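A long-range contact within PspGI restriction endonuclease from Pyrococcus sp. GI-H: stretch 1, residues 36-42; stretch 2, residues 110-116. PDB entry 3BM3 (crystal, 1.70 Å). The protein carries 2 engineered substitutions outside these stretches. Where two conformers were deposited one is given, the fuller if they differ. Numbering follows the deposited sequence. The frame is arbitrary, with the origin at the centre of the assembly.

Stretch 1, residues 36-42: LLDRLFE
Stretch 2 (110-116) KLLNKFG

Stretch 1 carries the last turn of a helix into a type II beta turn from Arg39 to Glu42, closed by Glu42 N to Arg39 O at 3.0 Å and by a salt bridge from Arg39 NH1 to Glu42 OE1 (2.9 Å). Stretch 2 is helical where it begins, and Gly116 is the first residue to leave helical phi/psi, its positive phi (71°) belonging to a Schellman motif. The backbones come closest at Leu37 and Lys114, whose CA atoms lie 7.2 Å apart.

Leu37 and Leu111, both m,t and buried, meet through their CD2 methyls at 3.6 Å. Lys114 points toward stretch 1 and runs t, p, t, p, so that its chain lies along Leu37: CE is 3.8 Å from Leu37 CB, and NZ gives a weak hydrogen bond to Leu37 O (3.4 Å). Leu37 O also accepts a backbone hydrogen bond from Leu40 N at 3.1 Å. Asp38 OD1 stays 4.0 Å from Lys114 CE and forms no salt bridge with the lysine.

Leu40, phi/psi -58/131°, points toward the helix with both chi angles off the wells (-136°, 12°); its CD2 lies 3.8 Å from Phe115 CZ and 4.1 Å from Lys114 CG. Phe41 takes the positive phi of the turn (73/10°). Its CB leaves sideways, but chi1 m (-59°) brings CE2 to 3.7 Å from Phe115 CZ, at the edge of the Phe115 ring (chi1 -70°, chi2 -83°).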

ATOM      1  N   LEU C  36     -14.207 -26.882  15.668  1.00 20.78           N
ATOM      2  CA  LEU C  36     -13.022 -26.215  16.228  1.00 21.00           C
ATOM      3  C   LEU C  36     -13.410 -24.980  17.049  1.00 20.27           C
ATOM      4  O   LEU C  36     -12.916 -24.770  18.152  1.00 19.08           O
ATOM      5  CB  LEU C  36     -12.060 -25.764  15.133  1.00 21.70           C
ATOM      6  CG  LEU C  36     -11.324 -26.846  14.351  1.00 22.03           C
ATOM      7  CD1 LEU C  36     -10.630 -26.188  13.187  1.00 21.81           C
ATOM      8  CD2 LEU C  36     -10.351 -27.601  15.247  1.00 23.97           C
ATOM      9  N   LEU C  37     -14.290 -24.148  16.498  1.00 20.01           N
ATOM     10  CA  LEU C  37     -14.728 -22.952  17.214  1.00 20.19           C
ATOM     11  C   LEU C  37     -15.423 -23.314  18.527  1.00 20.07           C
ATOM     12  O   LEU C  37     -15.260 -22.618  19.522  1.00 19.52           O
ATOM     13  CB  LEU C  37     -15.655 -22.120  16.353  1.00 20.44           C
ATOM     14  CG  LEU C  37     -15.021 -21.468  15.134  1.00 21.70           C
ATOM     15  CD1 LEU C  37     -16.098 -21.031  14.142  1.00 22.61           C
ATOM     16  CD2 LEU C  37     -14.157 -20.268  15.594  1.00 21.86           C
ATOM     17  N   ASP C  38     -16.174 -24.410  18.533  1.00 20.23           N
ATOM     18  CA  ASP C  38     -16.792 -24.933  19.766  1.00 20.81           C
ATOM     19  C   ASP C  38     -15.764 -25.275  20.846  1.00 20.91           C
ATOM     20  O   ASP C  38     -16.101 -25.343  22.032  1.00 21.27           O
ATOM     21  CB  ASP C  38     -17.561 -26.222  19.498  1.00 21.25           C
ATOM     22  CG  ASP C  38     -18.788 -26.022  18.658  1.00 22.55           C
ATOM     23  OD1 ASP C  38     -19.270 -24.876  18.538  1.00 25.66           O
ATOM     24  OD2 ASP C  38     -19.248 -27.030  18.094  1.00 23.32           O
ATOM     25  N   ARG C  39     -14.531 -25.518  20.414  0.50 21.02           N
ATOM     26  CA  ARG C  39     -13.446 -25.941  21.285  0.50 21.31           C
ATOM     27  C   ARG C  39     -12.404 -24.829  21.478  0.50 20.64           C
ATOM     28  O   ARG C  39     -11.275 -25.093  21.873  0.50 20.33           O
ATOM     29  CB  ARG C  39     -12.794 -27.178  20.681  0.50 21.84           C
ATOM     30  CG  ARG C  39     -13.738 -28.390  20.612  0.50 23.87           C
ATOM     31  CD  ARG C  39     -12.979 -29.710  20.642  0.50 26.71           C
ATOM     32  NE  ARG C  39     -11.971 -29.732  21.704  0.50 28.50           N
ATOM     33  CZ  ARG C  39     -12.235 -29.802  23.008  0.50 29.99           C
ATOM     34  NH1 ARG C  39     -13.487 -29.882  23.454  0.50 31.63           N
ATOM     35  NH2 ARG C  39     -11.237 -29.809  23.881  0.50 30.37           N
ATOM     36  N   LEU C  40     -12.800 -23.591  21.215  1.00 20.59           N
ATOM     37  CA  LEU C  40     -11.878 -22.444  21.271  1.00 20.69           C
ATOM     38  C   LEU C  40     -11.245 -22.345  22.671  1.00 20.96           C
ATOM     39  O   LEU C  40     -11.953 -22.448  23.685  1.00 20.27           O
ATOM     40  CB  LEU C  40     -12.630 -21.153  20.949  1.00 20.67           C
ATOM     41  CG  LEU C  40     -12.039 -20.089  20.012  1.00 23.23           C
ATOM     42  CD1 LEU C  40     -10.822 -20.477  19.217  1.00 19.68           C
ATOM     43  CD2 LEU C  40     -13.158 -19.536  19.133  1.00 20.95           C
ATOM     44  N   PHE C  41      -9.920 -22.199  22.681  1.00 20.76           N
ATOM     45  CA  PHE C  41      -9.085 -22.024  23.882  1.00 21.84           C
ATOM     46  C   PHE C  41      -8.932 -23.297  24.705  1.00 23.57           C
ATOM     47  O   PHE C  41      -8.386 -23.275  25.820  1.00 23.85           O
ATOM     48  CB  PHE C  41      -9.574 -20.854  24.725  1.00 20.82           C
ATOM     49  CG  PHE C  41      -9.572 -19.581  23.999  1.00 20.89           C
ATOM     50  CD1 PHE C  41      -8.380 -19.081  23.488  1.00 18.25           C
ATOM     51  CD2 PHE C  41     -10.744 -18.876  23.801  1.00 18.77           C
ATOM     52  CE1 PHE C  41      -8.358 -17.888  22.825  1.00 18.85           C
ATOM     53  CE2 PHE C  41     -10.725 -17.683  23.121  1.00 18.96           C
ATOM     54  CZ  PHE C  41      -9.545 -17.187  22.623  1.00 17.21           C
ATOM     55  N   GLU C  42      -9.383 -24.405  24.126  1.00 24.90           N
ATOM     56  CA  GLU C  42      -9.215 -25.713  24.713  1.00 26.73           C
ATOM     57  C   GLU C  42      -8.133 -26.429  23.904  1.00 28.04           C
ATOM     58  O   GLU C  42      -7.821 -26.037  22.782  1.00 26.08           O
ATOM     59  CB  GLU C  42     -10.564 -26.446  24.712  1.00 26.98           C
ATOM     60  CG  GLU C  42     -11.638 -25.665  25.503  1.00 28.04           C
ATOM     61  CD  GLU C  42     -13.058 -26.178  25.331  1.00 30.17           C
ATOM     62  OE1 GLU C  42     -13.250 -27.346  24.908  1.00 31.46           O
ATOM     63  OE2 GLU C  42     -13.997 -25.398  25.639  1.00 31.36           O
ATOM     64  N   LYS C 110     -16.009 -14.519  10.990  1.00 13.94           N
ATOM     65  CA  LYS C 110     -16.459 -15.789  11.526  1.00 14.89           C
ATOM     66  C   LYS C 110     -16.121 -15.874  12.996  1.00 14.31           C
ATOM     67  O   LYS C 110     -16.914 -16.397  13.808  1.00 14.90           O
ATOM     68  CB  LYS C 110     -15.797 -16.921  10.750  1.00 15.95           C
ATOM     69  CG  LYS C 110     -16.181 -16.962   9.298  1.00 19.64           C
ATOM     70  CD  LYS C 110     -17.711 -16.962   9.098  1.00 22.26           C
ATOM     71  CE  LYS C 110     -18.102 -17.163   7.651  1.00 25.88           C
ATOM     72  NZ  LYS C 110     -19.556 -16.806   7.408  1.00 26.39           N
ATOM     73  N   LEU C 111     -14.924 -15.391  13.326  1.00 13.73           N
ATOM     74  CA  LEU C 111     -14.481 -15.339  14.734  1.00 12.38           C
ATOM     75  C   LEU C 111     -15.294 -14.330  15.530  1.00 12.49           C
ATOM     76  O   LEU C 111     -15.774 -14.637  16.602  1.00 11.01           O
ATOM     77  CB  LEU C 111     -13.005 -15.040  14.839  1.00 13.01           C
ATOM     78  CG  LEU C 111     -12.131 -16.221  14.382  1.00 14.76           C
ATOM     79  CD1 LEU C 111     -10.727 -15.778  13.978  1.00 16.51           C
ATOM     80  CD2 LEU C 111     -12.069 -17.287  15.483  1.00 15.94           C
ATOM     81  N   LEU C 112     -15.526 -13.149  14.948  1.00 11.56           N
ATOM     82  CA  LEU C 112     -16.377 -12.165  15.599  1.00 12.63           C
ATOM     83  C   LEU C 112     -17.747 -12.772  15.942  1.00 13.12           C
ATOM     84  O   LEU C 112     -18.245 -12.640  17.046  1.00 13.01           O
ATOM     85  CB  LEU C 112     -16.539 -10.931  14.719  1.00 12.52           C
ATOM     86  CG  LEU C 112     -15.261 -10.070  14.579  1.00 12.54           C
ATOM     87  CD1 LEU C 112     -15.580  -8.913  13.641  1.00 12.62           C
ATOM     88  CD2 LEU C 112     -14.674  -9.537  15.922  1.00 11.35           C
ATOM     89  N   ASN C 113     -18.343 -13.456  14.984  1.00 13.26           N
ATOM     90  CA  ASN C 113     -19.668 -14.034  15.162  1.00 14.58           C
ATOM     91  C   ASN C 113     -19.683 -15.004  16.308  1.00 14.75           C
ATOM     92  O   ASN C 113     -20.596 -14.991  17.133  1.00 15.08           O
ATOM     93  CB  ASN C 113     -20.117 -14.756  13.901  1.00 14.13           C
ATOM     94  CG  ASN C 113     -20.467 -13.804  12.799  1.00 17.19           C
ATOM     95  OD1 ASN C 113     -20.630 -12.608  13.032  1.00 18.21           O
ATOM     96  ND2 ASN C 113     -20.600 -14.325  11.598  1.00 18.05           N
ATOM     97  N   LYS C 114     -18.651 -15.841  16.363  0.50 15.15           N
ATOM     98  CA  LYS C 114     -18.549 -16.873  17.382  0.50 16.15           C
ATOM     99  C   LYS C 114     -18.556 -16.260  18.777  0.50 15.93           C
ATOM    100  O   LYS C 114     -19.197 -16.794  19.678  0.50 16.20           O
ATOM    101  CB  LYS C 114     -17.292 -17.728  17.177  0.50 16.59           C
ATOM    102  CG  LYS C 114     -17.146 -18.886  18.191  0.50 18.29           C
ATOM    103  CD  LYS C 114     -18.311 -19.870  18.071  0.50 21.75           C
ATOM    104  CE  LYS C 114     -18.172 -21.085  18.995  0.50 23.07           C
ATOM    105  NZ  LYS C 114     -17.869 -20.696  20.398  0.50 23.45           N
ATOM    106  N   PHE C 115     -17.878 -15.122  18.932  1.00 15.72           N
ATOM    107  CA  PHE C 115     -17.814 -14.423  20.195  1.00 16.88           C
ATOM    108  C   PHE C 115     -19.003 -13.507  20.448  1.00 16.47           C
ATOM    109  O   PHE C 115     -19.081 -12.907  21.513  1.00 17.61           O
ATOM    110  CB  PHE C 115     -16.507 -13.634  20.298  1.00 17.30           C
ATOM    111  CG  PHE C 115     -15.295 -14.487  20.441  1.00 19.55           C
ATOM    112  CD1 PHE C 115     -14.914 -14.967  21.673  1.00 24.24           C
ATOM    113  CD2 PHE C 115     -14.551 -14.836  19.359  1.00 17.42           C
ATOM    114  CE1 PHE C 115     -13.789 -15.777  21.795  1.00 26.20           C
ATOM    115  CE2 PHE C 115     -13.447 -15.631  19.464  1.00 21.48           C
ATOM    116  CZ  PHE C 115     -13.049 -16.104  20.679  1.00 22.02           C
ATOM    117  N   GLY C 116     -19.921 -13.418  19.489  1.00 15.75           N
ATOM    118  CA  GLY C 116     -21.103 -12.563  19.592  1.00 15.31           C
ATOM    119  C   GLY C 116     -20.751 -11.102  19.498  1.00 14.17           C
ATOM    120  O   GLY C 116     -21.461 -10.266  20.027  1.00 14.36           O
TER